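Hypothetical protein (Yersinia pestis, PDB 3V4H) is an Hcp-family type VI secretion protein that probably forms hexameric rings thought to stack into the secreted tube. Local coordinates at residues A[34-39]-A[94-99]; A[52-57]-A[106-111]; A[77-82]-A[129-134]. All blocks are in the same frame, centred on the assembly; numbering follows the deposited sequence. Where two conformers were deposited one is given.

Contact 1. Residues A[34-39]-A[94-99]; sequences DGIEGE and LSYCLL
The packing between the loop 34-39 and the helical turn 94-99 rests on one pair, I36 and Y96, with a single water beside it. I36 lays its terminal methyl over one face of the Y96 ring in a CH-pi contact: I36 CD1 stands 3.9 Å from the centroid of the Y96 ring, only 14° off the ring normal. It is displaced toward one side of the ring, where I36 CD1 lies 3.8 Å from Y96 CD2. In I36, CD1 is anti to CA (chi2 178°), which carries the methyl out onto the phenol, while I36 CG1 follows behind at 4.1 Å from Y96 CE2. The two side chains run past one another in opposite directions.

The polar part of the contact goes through water. A water lies 2.9 Å from Y96 OH and donates to D34 O, although the latter distance is short enough to be doubtful in detail. G35, at positive phi and with no side chain of its own, passes close to the hydroxyl.

Around the pair, K101 makes a cation-pi contact with Y96, I103 and I130 pack on its side chain, and D34 OD2 accepts a hydrogen bond from N105 ND2. The arrangement ties the loop leaving strand 29-33 to helix 90-99, the helix that flanks the beta-barrel of the Hcp fold.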
loop_
_atom_site.group_PDB
_atom_site.type_symbol
_atom_site.label_atom_id
_atom_site.label_comp_id
_atom_site.label_asym_id
_atom_site.label_seq_id
_atom_site.Cartn_x
_atom_site.Cartn_y
_atom_site.Cartn_z
ATOM N N ASP A 34 -1.172 5.634 -36.957
ATOM C CA ASP A 34 -1.496 6.321 -38.193
ATOM C C ASP A 34 -1.796 7.768 -37.998
ATOM O O ASP A 34 -2.625 8.130 -37.215
ATOM C CB ASP A 34 -2.668 5.673 -38.890
ATOM C CG ASP A 34 -2.242 4.606 -39.853
ATOM O OD1 ASP A 34 -1.144 4.690 -40.399
ATOM O OD2 ASP A 34 -2.998 3.655 -40.051
ATOM N N GLY A 35 -1.109 8.597 -38.746
ATOM C CA GLY A 35 -1.297 10.038 -38.677
ATOM C C GLY A 35 -0.629 10.728 -37.490
ATOM O O GLY A 35 -0.676 11.933 -37.396
ATOM N N ILE A 36 -0.004 9.991 -36.579
ATOM C CA ILE A 36 0.573 10.622 -35.416
ATOM C C ILE A 36 2.022 10.136 -35.282
ATOM O O ILE A 36 2.322 9.084 -34.658
ATOM C CB ILE A 36 -0.242 10.319 -34.126
ATOM C CG1 ILE A 36 -1.714 10.744 -34.279
ATOM C CG2 ILE A 36 0.380 11.016 -32.932
ATOM C CD1 ILE A 36 -2.614 10.448 -33.092
ATOM N N GLU A 37 2.927 10.928 -35.835
ATOM C CA GLU A 37 4.340 10.649 -35.693
ATOM C C GLU A 37 4.918 10.882 -34.285
ATOM O O GLU A 37 4.504 11.785 -33.566
ATOM C CB GLU A 37 5.117 11.500 -36.661
ATOM C CG GLU A 37 5.124 10.911 -38.038
ATOM C CD GLU A 37 5.961 11.725 -38.978
ATOM O OE1 GLU A 37 6.653 12.667 -38.514
ATOM O OE2 GLU A 37 5.920 11.407 -40.176
ATOM N N GLY A 38 5.900 10.074 -33.921
ATOM C CA GLY A 38 6.701 10.330 -32.717
ATOM C C GLY A 38 8.024 10.876 -33.174
ATOM O O GLY A 38 8.104 11.457 -34.254
ATOM N N GLU A 39 9.073 10.657 -32.398
ATOM C CA GLU A 39 10.375 11.199 -32.734
ATOM C C GLU A 39 11.539 10.238 -32.423
ATOM O O GLU A 39 12.659 10.678 -32.249
ATOM C CB GLU A 39 10.567 12.538 -31.996
ATOM C CG GLU A 39 10.573 12.396 -30.491
ATOM C CD GLU A 39 10.466 13.711 -29.724
ATOM O OE1 GLU A 39 11.031 13.730 -28.599
ATOM O OE2 GLU A 39 9.798 14.680 -30.188
ATOM N N LEU A 94 -3.788 13.843 -27.721
ATOM C CA LEU A 94 -4.791 14.532 -26.904
ATOM C C LEU A 94 -5.997 15.005 -27.754
ATOM O O LEU A 94 -7.156 14.840 -27.341
ATOM C CB LEU A 94 -4.152 15.702 -26.133
ATOM C CG LEU A 94 -5.110 16.592 -25.353
ATOM C CD1 LEU A 94 -5.979 15.746 -24.438
ATOM C CD2 LEU A 94 -4.321 17.641 -24.578
ATOM N N SER A 95 -5.737 15.581 -28.931
ATOM C CA SER A 95 -6.830 15.956 -29.862
ATOM C C SER A 95 -7.730 14.769 -30.236
ATOM O O SER A 95 -8.949 14.876 -30.131
ATOM C CB SER A 95 -6.300 16.551 -31.179
ATOM O OG SER A 95 -5.492 17.682 -30.959
ATOM N N TYR A 96 -7.130 13.663 -30.689
ATOM C CA TYR A 96 -7.899 12.496 -31.168
ATOM C C TYR A 96 -8.775 11.965 -30.054
ATOM O O TYR A 96 -9.914 11.534 -30.285
ATOM C CB TYR A 96 -6.980 11.362 -31.658
ATOM C CG TYR A 96 -6.506 11.495 -33.098
ATOM C CD1 TYR A 96 -6.819 10.532 -34.046
ATOM C CD2 TYR A 96 -5.729 12.583 -33.498
ATOM C CE1 TYR A 96 -6.390 10.650 -35.368
ATOM C CE2 TYR A 96 -5.276 12.703 -34.798
ATOM C CZ TYR A 96 -5.612 11.735 -35.732
ATOM O OH TYR A 96 -5.144 11.862 -37.007
ATOM N N CYS A 97 -8.245 12.022 -28.841
ATOM C CA CYS A 97 -8.991 11.640 -27.665
ATOM C C CYS A 97 -10.192 12.548 -27.468
ATOM O O CYS A 97 -11.322 12.066 -27.471
ATOM C CB CYS A 97 -8.098 11.654 -26.434
ATOM S SG CYS A 97 -8.972 11.044 -24.991
ATOM N N LEU A 98 -9.950 13.853 -27.357
ATOM C CA LEU A 98 -11.011 14.853 -27.105
ATOM C C LEU A 98 -12.120 14.783 -28.145
ATOM O O LEU A 98 -13.286 14.901 -27.802
ATOM C CB LEU A 98 -10.439 16.281 -27.061
ATOM C CG LEU A 98 -9.520 16.707 -25.896
ATOM C CD1 LEU A 98 -8.944 18.099 -26.130
ATOM C CD2 LEU A 98 -10.257 16.647 -24.570
ATOM N N LEU A 99 -11.750 14.585 -29.409
ATOM C CA LEU A 99 -12.712 14.508 -30.513
ATOM C C LEU A 99 -13.332 13.113 -30.766
ATOM O O LEU A 99 -14.342 13.024 -31.435
ATOM C CB LEU A 99 -12.049 14.967 -31.811
ATOM C CG LEU A 99 -11.414 16.354 -31.879
ATOM C CD1 LEU A 99 -10.762 16.508 -33.251
ATOM C CD2 LEU A 99 -12.432 17.455 -31.615
HETATM O O HOH W 1 -4.670 9.280 -38.197
#

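Contact 2. Residues A[52-57]-A[106-111]; sequences LAWNWD and VQFVLR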
loop_
_atom_site.group_PDB
_atom_site.type_symbol
_atom_site.label_atom_id
_atom_site.label_comp_id
_atom_site.label_asym_id
_atom_site.label_seq_id
_atom_site.Cartn_x
_atom_site.Cartn_y
_atom_site.Cartn_z
ATOM N N LEU A 52 7.780 3.119 -23.167
ATOM C CA LEU A 52 8.434 2.888 -21.878
ATOM C C LEU A 52 7.781 1.737 -21.140
ATOM O O LEU A 52 8.423 1.051 -20.382
ATOM C CB LEU A 52 8.285 4.183 -21.036
ATOM C CG LEU A 52 8.945 5.470 -21.602
ATOM C CD1 LEU A 52 8.720 6.681 -20.689
ATOM C CD2 LEU A 52 10.432 5.242 -21.847
ATOM N N ALA A 53 6.482 1.497 -21.339
ATOM C CA ALA A 53 5.829 0.428 -20.584
ATOM C C ALA A 53 4.470 0.226 -21.240
ATOM O O ALA A 53 4.059 1.113 -22.011
ATOM C CB ALA A 53 5.637 0.879 -19.092
ATOM N N TRP A 54 3.875 -0.933 -21.029
ATOM C CA TRP A 54 2.575 -1.271 -21.620
ATOM C C TRP A 54 1.879 -2.366 -20.907
ATOM O O TRP A 54 2.481 -3.122 -20.176
ATOM C CB TRP A 54 2.730 -1.675 -23.108
ATOM C CG TRP A 54 3.511 -2.936 -23.304
ATOM C CD1 TRP A 54 4.881 -3.113 -23.170
ATOM C CD2 TRP A 54 2.997 -4.258 -23.655
ATOM N NE1 TRP A 54 5.215 -4.407 -23.404
ATOM C CE2 TRP A 54 4.137 -5.140 -23.708
ATOM C CE3 TRP A 54 1.756 -4.761 -23.941
ATOM C CZ2 TRP A 54 4.010 -6.497 -24.025
ATOM C CZ3 TRP A 54 1.631 -6.125 -24.271
ATOM C CH2 TRP A 54 2.717 -6.955 -24.323
ATOM N N ASN A 55 0.576 -2.523 -21.155
ATOM C CA ASN A 55 -0.091 -3.653 -20.635
ATOM C C ASN A 55 -1.430 -3.787 -21.344
ATOM O O ASN A 55 -1.819 -2.863 -22.029
ATOM C CB ASN A 55 -0.249 -3.569 -19.118
ATOM C CG ASN A 55 -1.074 -2.374 -18.700
ATOM O OD1 ASN A 55 -2.290 -2.349 -18.889
ATOM N ND2 ASN A 55 -0.415 -1.382 -18.145
ATOM N N TRP A 56 -1.999 -4.987 -21.275
ATOM C CA TRP A 56 -3.213 -5.358 -21.994
ATOM C C TRP A 56 -3.693 -6.654 -21.433
ATOM O O TRP A 56 -2.879 -7.550 -21.113
ATOM C CB TRP A 56 -2.889 -5.580 -23.480
ATOM C CG TRP A 56 -4.134 -5.781 -24.262
ATOM C CD1 TRP A 56 -5.299 -5.050 -24.164
ATOM C CD2 TRP A 56 -4.420 -6.828 -25.252
ATOM N NE1 TRP A 56 -6.256 -5.542 -25.017
ATOM C CE2 TRP A 56 -5.790 -6.620 -25.682
ATOM C CE3 TRP A 56 -3.698 -7.867 -25.801
ATOM C CZ2 TRP A 56 -6.398 -7.431 -26.640
ATOM C CZ3 TRP A 56 -4.321 -8.695 -26.751
ATOM C CH2 TRP A 56 -5.638 -8.462 -27.172
ATOM N N ASP A 57 -4.988 -6.794 -21.247
ATOM C CA ASP A 57 -5.505 -8.104 -20.838
ATOM C C ASP A 57 -6.855 -8.475 -21.361
ATOM O O ASP A 57 -7.611 -7.660 -21.796
ATOM C CB ASP A 57 -5.529 -8.264 -19.346
ATOM C CG ASP A 57 -6.386 -7.281 -18.700
ATOM O OD1 ASP A 57 -6.884 -6.443 -19.445
ATOM O OD2 ASP A 57 -6.517 -7.354 -17.447
ATOM N N VAL A 106 -2.637 0.902 -35.970
ATOM C CA VAL A 106 -1.627 1.096 -34.954
ATOM C C VAL A 106 -0.825 -0.188 -34.919
ATOM O O VAL A 106 -1.411 -1.281 -34.931
ATOM C CB VAL A 106 -2.245 1.337 -33.564
ATOM C CG1 VAL A 106 -1.161 1.358 -32.478
ATOM C CG2 VAL A 106 -3.027 2.649 -33.546
ATOM N N GLN A 107 0.500 -0.052 -34.905
ATOM C CA GLN A 107 1.404 -1.191 -34.854
ATOM C C GLN A 107 2.421 -1.059 -33.703
ATOM O O GLN A 107 3.217 -0.109 -33.649
ATOM C CB GLN A 107 2.125 -1.358 -36.196
ATOM C CG GLN A 107 3.102 -2.534 -36.197
ATOM C CD GLN A 107 4.155 -2.477 -37.297
ATOM O OE1 GLN A 107 4.145 -3.316 -38.196
ATOM N NE2 GLN A 107 5.105 -1.514 -37.198
ATOM N N PHE A 108 2.396 -2.040 -32.813
ATOM C CA PHE A 108 3.250 -2.096 -31.622
ATOM C C PHE A 108 4.274 -3.198 -31.767
ATOM O O PHE A 108 3.946 -4.290 -32.186
ATOM C CB PHE A 108 2.399 -2.359 -30.403
ATOM C CG PHE A 108 3.201 -2.648 -29.174
ATOM C CD1 PHE A 108 3.900 -1.636 -28.546
ATOM C CD2 PHE A 108 3.271 -3.920 -28.662
ATOM C CE1 PHE A 108 4.675 -1.872 -27.403
ATOM C CE2 PHE A 108 4.037 -4.179 -27.541
ATOM C CZ PHE A 108 4.725 -3.138 -26.879
ATOM N N VAL A 109 5.528 -2.896 -31.506
ATOM C CA VAL A 109 6.603 -3.828 -31.782
ATOM C C VAL A 109 7.568 -3.917 -30.604
ATOM O O VAL A 109 8.033 -2.868 -30.046
ATOM C CB VAL A 109 7.363 -3.424 -33.080
ATOM C CG1 VAL A 109 8.697 -4.155 -33.189
ATOM C CG2 VAL A 109 6.522 -3.724 -34.366
ATOM N N LEU A 110 7.902 -5.141 -30.213
ATOM C CA LEU A 110 9.045 -5.394 -29.288
ATOM C C LEU A 110 10.186 -6.020 -30.012
ATOM O O LEU A 110 9.990 -6.913 -30.837
ATOM C CB LEU A 110 8.651 -6.376 -28.192
ATOM C CG LEU A 110 7.367 -6.161 -27.386
ATOM C CD1 LEU A 110 7.126 -7.395 -26.542
ATOM C CD2 LEU A 110 7.420 -4.935 -26.482
ATOM N N ARG A 111 11.398 -5.618 -29.646
ATOM C CA ARG A 111 12.598 -6.062 -30.273
ATOM C C ARG A 111 13.601 -6.498 -29.214
ATOM O O ARG A 111 13.680 -5.882 -28.152
ATOM C CB ARG A 111 13.176 -4.902 -31.056
ATOM C CG ARG A 111 14.470 -5.207 -31.788
ATOM C CD ARG A 111 14.783 -4.094 -32.798
ATOM N NE ARG A 111 15.134 -2.847 -32.139
ATOM C CZ ARG A 111 15.318 -1.668 -32.751
ATOM N NH1 ARG A 111 15.179 -1.534 -34.073
ATOM N NH2 ARG A 111 15.661 -0.602 -32.025
#
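W54 turns one face of its indole to F108, which meets it edge-on from across the interior. The pair is edge-to-face but tilted: the planes of the F108 ring and the W54 five-membered ring stand at 52°, and their centroids are 4.7 Å apart. CZ of F108 leads, 3.6 Å above the indole plane. It stands over the five-membered ring, nearly equidistant from its atoms and so off the centre of the indole as a whole; F108 CZ comes 3.7 Å from CD1 of W54. Behind it, F108 CE2 lies 4.0 Å from W54 CE2, at the fusion of the two indole rings.

W54 takes the crowded position, CG between the backbone N and the carbonyl carbon (chi1 65°), and the two side chains cross at about a right angle. F108 has CG anti to its backbone N (chi1 171°); with CB pointing toward W54, this is the torsion in which the phenyl reaches the indole.

These strands belong to different sheets of the Hcp beta-barrel, 53-59 to the four-stranded one and 103-111 to the six-stranded one, so the rings fill the space between facing walls. At the nearest backbone point, CA of W54 and CA of F108 are still 10.1 Å apart, and side chains span the gap.

The L110 and W54 side chains also cross at about a right angle, CD2 reaching the indole obliquely: L110 CD2 lies 3.8 Å from W54 NE1, and L110 CD1 is 4.1 Å from W54 CZ2. W54 NE1, between F108 CZ and L110 CD2, is buried by this contact and has no hydrogen-bond partner in the model. F80 meets F108 from the same chain, M29 packs on both W54 and L110, and M135 of a neighbouring subunit touches W54, where strand 53-59 continues that subunit's sheet.

Contact 3. Residues A[77-82]-A[129-134]; sequences VSDFCF and IITRVD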
loop_
_atom_site.group_PDB
_atom_site.type_symbol
_atom_site.label_atom_id
_atom_site.label_comp_id
_atom_site.label_asym_id
_atom_site.label_seq_id
_atom_site.Cartn_x
_atom_site.Cartn_y
_atom_site.Cartn_z
ATOM N N VAL A 77 -12.062 -7.849 -23.210
ATOM C CA VAL A 77 -10.789 -7.469 -23.785
ATOM C C VAL A 77 -10.475 -6.036 -23.373
ATOM O O VAL A 77 -11.195 -5.147 -23.751
ATOM C CB VAL A 77 -10.868 -7.519 -25.318
ATOM C CG1 VAL A 77 -9.540 -7.161 -25.950
ATOM C CG2 VAL A 77 -11.332 -8.902 -25.783
ATOM N N SER A 78 -9.380 -5.802 -22.648
ATOM C CA SER A 78 -9.101 -4.433 -22.186
ATOM C C SER A 78 -8.570 -3.487 -23.284
ATOM O O SER A 78 -8.212 -3.914 -24.384
ATOM C CB SER A 78 -8.198 -4.444 -20.952
ATOM O OG SER A 78 -6.813 -4.697 -21.293
ATOM N N ASP A 79 -8.564 -2.191 -22.978
ATOM C CA ASP A 79 -7.951 -1.177 -23.812
ATOM C C ASP A 79 -6.502 -1.524 -23.803
ATOM O O ASP A 79 -6.074 -2.081 -22.831
ATOM C CB ASP A 79 -8.115 0.210 -23.158
ATOM C CG ASP A 79 -9.516 0.787 -23.372
ATOM O OD1 ASP A 79 -10.242 0.222 -24.179
ATOM O OD2 ASP A 79 -9.870 1.817 -22.762
ATOM N N PHE A 80 -5.775 -1.278 -24.881
ATOM C CA PHE A 80 -4.282 -1.387 -24.854
ATOM C C PHE A 80 -3.837 -0.117 -24.190
ATOM O O PHE A 80 -4.474 0.920 -24.382
ATOM C CB PHE A 80 -3.692 -1.504 -26.265
ATOM C CG PHE A 80 -2.218 -1.875 -26.294
ATOM C CD1 PHE A 80 -1.802 -3.190 -26.163
ATOM C CD2 PHE A 80 -1.275 -0.898 -26.453
ATOM C CE1 PHE A 80 -0.468 -3.502 -26.229
ATOM C CE2 PHE A 80 0.064 -1.217 -26.510
ATOM C CZ PHE A 80 0.462 -2.507 -26.365
ATOM N N CYS A 81 -2.782 -0.238 -23.359
ATOM C CA CYS A 81 -2.186 0.822 -22.553
ATOM C C CYS A 81 -0.705 0.914 -22.897
ATOM O O CYS A 81 -0.043 -0.136 -23.074
ATOM C CB CYS A 81 -2.266 0.482 -21.043
ATOM S SG CYS A 81 -3.914 0.676 -20.283
ATOM N N PHE A 82 -0.206 2.138 -23.069
ATOM C CA PHE A 82 1.252 2.377 -23.105
ATOM C C PHE A 82 1.574 3.740 -22.548
ATOM O O PHE A 82 0.700 4.626 -22.508
ATOM C CB PHE A 82 1.845 2.230 -24.507
ATOM C CG PHE A 82 1.510 3.314 -25.451
ATOM C CD1 PHE A 82 2.383 4.377 -25.647
ATOM C CD2 PHE A 82 0.358 3.253 -26.226
ATOM C CE1 PHE A 82 2.079 5.400 -26.541
ATOM C CE2 PHE A 82 0.029 4.271 -27.099
ATOM C CZ PHE A 82 0.889 5.348 -27.263
ATOM N N ILE A 129 -9.484 4.024 -31.134
ATOM C CA ILE A 129 -9.969 5.267 -30.522
ATOM C C ILE A 129 -9.221 5.461 -29.210
ATOM O O ILE A 129 -9.086 4.531 -28.422
ATOM C CB ILE A 129 -11.473 5.229 -30.246
ATOM C CG1 ILE A 129 -12.236 5.086 -31.568
ATOM C CG2 ILE A 129 -11.924 6.482 -29.492
ATOM C CD1 ILE A 129 -13.728 4.930 -31.403
ATOM N N ILE A 130 -8.697 6.660 -29.014
ATOM C CA ILE A 130 -7.934 7.000 -27.841
ATOM C C ILE A 130 -8.902 7.330 -26.747
ATOM O O ILE A 130 -9.654 8.281 -26.847
ATOM C CB ILE A 130 -6.952 8.136 -28.128
ATOM C CG1 ILE A 130 -5.982 7.671 -29.214
ATOM C CG2 ILE A 130 -6.132 8.500 -26.870
ATOM C CD1 ILE A 130 -5.171 8.800 -29.782
ATOM N N THR A 131 -8.907 6.486 -25.724
ATOM C CA THR A 131 -9.888 6.518 -24.643
ATOM C C THR A 131 -9.393 7.244 -23.386
ATOM O O THR A 131 -10.201 7.643 -22.541
ATOM C CB THR A 131 -10.182 5.095 -24.229
ATOM O OG1 THR A 131 -8.918 4.452 -23.918
ATOM C CG2 THR A 131 -10.870 4.383 -25.383
ATOM N N ARG A 132 -8.080 7.408 -23.262
ATOM C CA ARG A 132 -7.473 8.040 -22.057
ATOM C C ARG A 132 -6.089 8.629 -22.309
ATOM O O ARG A 132 -5.275 8.017 -22.972
ATOM C CB ARG A 132 -7.403 7.047 -20.903
ATOM C CG ARG A 132 -7.922 7.647 -19.598
ATOM C CD ARG A 132 -7.636 6.766 -18.380
ATOM N NE ARG A 132 -8.833 6.010 -17.990
ATOM C CZ ARG A 132 -8.878 5.090 -17.025
ATOM N NH1 ARG A 132 -7.790 4.792 -16.317
ATOM N NH2 ARG A 132 -10.026 4.470 -16.758
ATOM N N VAL A 133 -5.860 9.844 -21.807
ATOM C CA VAL A 133 -4.544 10.486 -21.807
ATOM C C VAL A 133 -4.225 11.050 -20.412
ATOM O O VAL A 133 -4.857 12.016 -19.978
ATOM C CB VAL A 133 -4.451 11.644 -22.824
ATOM C CG1 VAL A 133 -3.010 12.168 -22.851
ATOM C CG2 VAL A 133 -4.946 11.217 -24.219
ATOM N N ASP A 134 -3.251 10.450 -19.709
ATOM C CA ASP A 134 -2.881 10.880 -18.350
ATOM C C ASP A 134 -1.430 11.313 -18.431
ATOM O O ASP A 134 -0.610 10.506 -18.854
ATOM C CB ASP A 134 -2.976 9.737 -17.341
ATOM C CG ASP A 134 -4.388 9.275 -17.080
ATOM O OD1 ASP A 134 -5.128 9.988 -16.368
ATOM O OD2 ASP A 134 -4.770 8.178 -17.543
#
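D79 and T131 reach each other across an intervening strand, and their side chains alone make the contact. Strands 76-85 and 128-138 lie in one antiparallel sheet of the Hcp barrel but are separated there by 146-152. T131 sits in a classic beta bulge, where it and R132 both face R150 on that middle strand. Its psi of -19°, far from the extended values of its strand neighbours, marks the bulge.

D79 and T131 approach from opposite directions, with their CA atoms 8.0 Å apart. The hydroxyl of T131 can donate to the carboxylate, T131 OG1 lying 3.0 Å from OD2 of D79, but the bond is not settled: the carbonyl O of R150, a weak partner, competes for the same proton. T131 holds OG1 between its backbone N and carbonyl carbon (chi1 54°), a placement consistent with reaching either acceptor.

R132 follows in the bulge, its NE 6.4 Å from OD2 of D79, too far for a salt bridge. Its guanidinium comes close to that of R150. Beyond T131, residues 132-134 pair antiparallel with a strand of a neighbouring subunit, which continues the sheet across the interface. The D79 carboxylate also brushes the carbon part of the threonine: OD2 of D79 is 3.6 Å from CB and 3.8 Å from CG2 of T131.

Contact 2 is the buried one, an aromatic and aliphatic meeting of the two sheets inside the barrel; contacts 1 and 3 are only partly buried. Contact 1 joins a loop to the flanking helix by CH-pi packing and water, whereas contact 3 spans a single sheet through polar side chains. Contacts 2 and 3 meet through strands 53-59 and 76-85, neighbours in one sheet, with W56 NE1 2.6 Å from S78 O in a probable hydrogen bond. Helix 90-99 brings contact 1 against contact 3, where C97 packs on I130 and V133. Contacts 1 and 2, with centres about 17 Å apart, do not touch. Strand 53-59 of contact 2 and strand 128-138 of contact 3 both extend into sheets of neighbouring subunits.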